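Side-chain contact in glycerol-3-phosphate dehydrogenase [NAD(+)] (Dunaliella salina, PDB 6IUY), which probably interconverts sn-glycerol 3-phosphate and dihydroxyacetone phosphate with NAD as cofactor, and carries a haloacid dehalogenase-like phosphatase domain that binds magnesium: residues L451-G456 against D508-E513. Sequence-based numbering, arbitrary orientation.
Sequences LADVPG and DDTFFE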
loop_
_atom_site.group_PDB
_atom_site.type_symbol
_atom_site.label_atom_id
_atom_site.label_comp_id
_atom_site.label_asym_id
_atom_site.label_seq_id
_atom_site.Cartn_x
_atom_site.Cartn_y
_atom_site.Cartn_z
ATOM N N LEU A 451 -14.704 2.081 2.860
ATOM C CA LEU A 451 -13.762 3.069 2.390
ATOM C C LEU A 451 -14.561 4.078 1.625
ATOM O O LEU A 451 -15.544 3.706 0.992
ATOM C CB LEU A 451 -12.708 2.447 1.484
ATOM C CG LEU A 451 -11.321 2.164 2.029
ATOM C CD1 LEU A 451 -11.429 1.413 3.313
ATOM C CD2 LEU A 451 -10.559 1.355 0.996
ATOM N N ALA A 452 -14.145 5.340 1.652
ATOM C CA ALA A 452 -14.842 6.344 0.871
ATOM C C ALA A 452 -14.309 6.422 -0.565
ATOM O O ALA A 452 -14.992 6.963 -1.440
ATOM C CB ALA A 452 -14.747 7.684 1.546
ATOM N N ASP A 453 -13.121 5.858 -0.820
ATOM C CA ASP A 453 -12.428 6.053 -2.111
ATOM C C ASP A 453 -12.931 5.145 -3.244
ATOM O O ASP A 453 -12.251 4.176 -3.617
ATOM C CB ASP A 453 -10.902 5.839 -1.948
ATOM C CG ASP A 453 -10.117 6.222 -3.205
ATOM O OD1 ASP A 453 -10.737 6.587 -4.229
ATOM O OD2 ASP A 453 -8.869 6.161 -3.182
ATOM N N VAL A 454 -14.087 5.468 -3.826
ATOM C CA VAL A 454 -14.651 4.622 -4.881
ATOM C C VAL A 454 -13.783 4.635 -6.151
ATOM O O VAL A 454 -13.569 3.594 -6.775
ATOM C CB VAL A 454 -16.104 5.042 -5.260
ATOM C CG1 VAL A 454 -16.533 4.360 -6.558
ATOM C CG2 VAL A 454 -17.091 4.698 -4.141
ATOM N N PRO A 455 -13.285 5.809 -6.548
ATOM C CA PRO A 455 -12.448 5.794 -7.752
ATOM C C PRO A 455 -11.143 4.983 -7.592
ATOM O O PRO A 455 -10.661 4.429 -8.576
ATOM C CB PRO A 455 -12.150 7.281 -8.010
ATOM C CG PRO A 455 -12.642 8.029 -6.827
ATOM C CD PRO A 455 -13.623 7.175 -6.096
ATOM N N GLY A 456 -10.592 4.893 -6.385
ATOM C CA GLY A 456 -9.333 4.173 -6.203
ATOM C C GLY A 456 -9.498 2.661 -6.138
ATOM O O GLY A 456 -8.748 1.920 -6.786
ATOM N N ASP A 508 -3.157 7.240 -1.440
ATOM C CA ASP A 508 -2.161 6.183 -1.351
ATOM C C ASP A 508 -2.617 5.044 -0.454
ATOM O O ASP A 508 -2.349 3.881 -0.755
ATOM C CB ASP A 508 -0.831 6.738 -0.837
ATOM C CG ASP A 508 0.104 7.148 -1.962
ATOM O OD1 ASP A 508 -0.257 6.956 -3.142
ATOM O OD2 ASP A 508 1.210 7.652 -1.672
ATOM N N ASP A 509 -3.303 5.376 0.637
ATOM C CA ASP A 509 -3.809 4.365 1.554
ATOM C C ASP A 509 -4.572 3.260 0.818
ATOM O O ASP A 509 -4.544 2.090 1.218
ATOM C CB ASP A 509 -4.727 4.996 2.601
ATOM C CG ASP A 509 -3.966 5.647 3.742
ATOM O OD1 ASP A 509 -2.951 5.081 4.198
ATOM O OD2 ASP A 509 -4.397 6.729 4.193
ATOM N N THR A 510 -5.233 3.637 -0.271
ATOM C CA THR A 510 -6.141 2.731 -0.969
ATOM C C THR A 510 -5.391 1.538 -1.570
ATOM O O THR A 510 -5.912 0.439 -1.634
ATOM C CB THR A 510 -6.934 3.502 -2.078
ATOM O OG1 THR A 510 -7.767 4.499 -1.464
ATOM C CG2 THR A 510 -7.798 2.559 -2.881
ATOM N N PHE A 511 -4.148 1.744 -1.979
ATOM C CA PHE A 511 -3.389 0.676 -2.616
ATOM C C PHE A 511 -2.966 -0.383 -1.621
ATOM O O PHE A 511 -2.657 -1.499 -2.012
ATOM C CB PHE A 511 -2.190 1.262 -3.336
ATOM C CG PHE A 511 -2.575 2.254 -4.376
ATOM C CD1 PHE A 511 -2.993 1.829 -5.622
ATOM C CD2 PHE A 511 -2.579 3.614 -4.093
ATOM C CE1 PHE A 511 -3.375 2.742 -6.587
ATOM C CE2 PHE A 511 -2.954 4.533 -5.050
ATOM C CZ PHE A 511 -3.364 4.095 -6.295
ATOM N N PHE A 512 -3.011 -0.046 -0.337
ATOM C CA PHE A 512 -2.640 -0.969 0.730
ATOM C C PHE A 512 -3.805 -1.784 1.240
ATOM O O PHE A 512 -3.621 -2.714 2.016
ATOM C CB PHE A 512 -2.000 -0.203 1.898
ATOM C CG PHE A 512 -0.680 0.423 1.539
ATOM C CD1 PHE A 512 0.478 -0.324 1.562
ATOM C CD2 PHE A 512 -0.607 1.740 1.144
ATOM C CE1 PHE A 512 1.693 0.235 1.212
ATOM C CE2 PHE A 512 0.609 2.307 0.790
ATOM C CZ PHE A 512 1.755 1.550 0.819
ATOM N N GLU A 513 -5.012 -1.437 0.812
ATOM C CA GLU A 513 -6.191 -2.186 1.230
ATOM C C GLU A 513 -6.404 -3.399 0.326
ATOM O O GLU A 513 -5.721 -3.580 -0.679
ATOM C CB GLU A 513 -7.444 -1.303 1.212
ATOM C CG GLU A 513 -7.330 -0.004 1.999
ATOM C CD GLU A 513 -7.540 -0.179 3.507
ATOM O OE1 GLU A 513 -7.541 0.850 4.218
ATOM O OE2 GLU A 513 -7.702 -1.325 3.990
#
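Thr510 donates its hydroxyl to the carboxylate of Asp453, the one hydrogen bond between 451-456 and 508-513. OG1 of Thr510 lies 2.6 Å from OD2 of Asp453. It meets that oxygen on the anti side, 22° out of the carboxylate plane. The other carboxylate oxygen turns back on its own chain: OD1 of Asp453 accepts from N of Gly456 at 2.7 Å. This donor stands well above the carboxylate plane, 56° out of it. CG of Asp453 is anti to the backbone N (chi1 -172°), which lets one carboxylate serve both segments. OD2 also accepts from N of Arg507, so three donors grip the group and fix its rotation.

Asp453 is thus the N-cap of helix 454-477, reached from strand 446-451 through an inverse gamma turn centred on this residue. Within this chain the strand is outermost in the mixed sheet of the NAD-binding part. The helix runs on to Lys464, which binds dihydroxyacetone phosphate. Segment 508-513 lies in the loop between helices 481-502 and 514-526. An alanine in place of Asp453 would probably leave the Thr510 hydroxyl without its acceptor and the amide of Gly456 without its cap.

Two van der Waals contacts complete the interface. CG2 of Thr510 packs 3.7 Å from C of Gly456. A CB on Gly456 would come too close to OD2 of Asp453. Before the turn, at the strand end, CD2 of Leu451 touches CG of Glu513 at 3.6 Å. The two side chains approach from opposite directions. The Glu513 chain is bent at chi2, which turns its carboxylate aside and brings OE1 4.0 Å from CD1 of Leu451. Both residues also touch Val425 on strand 422-427. Arg496 of the second subunit forms a salt bridge with Asp509, and Arg489 of that subunit packs on Glu513.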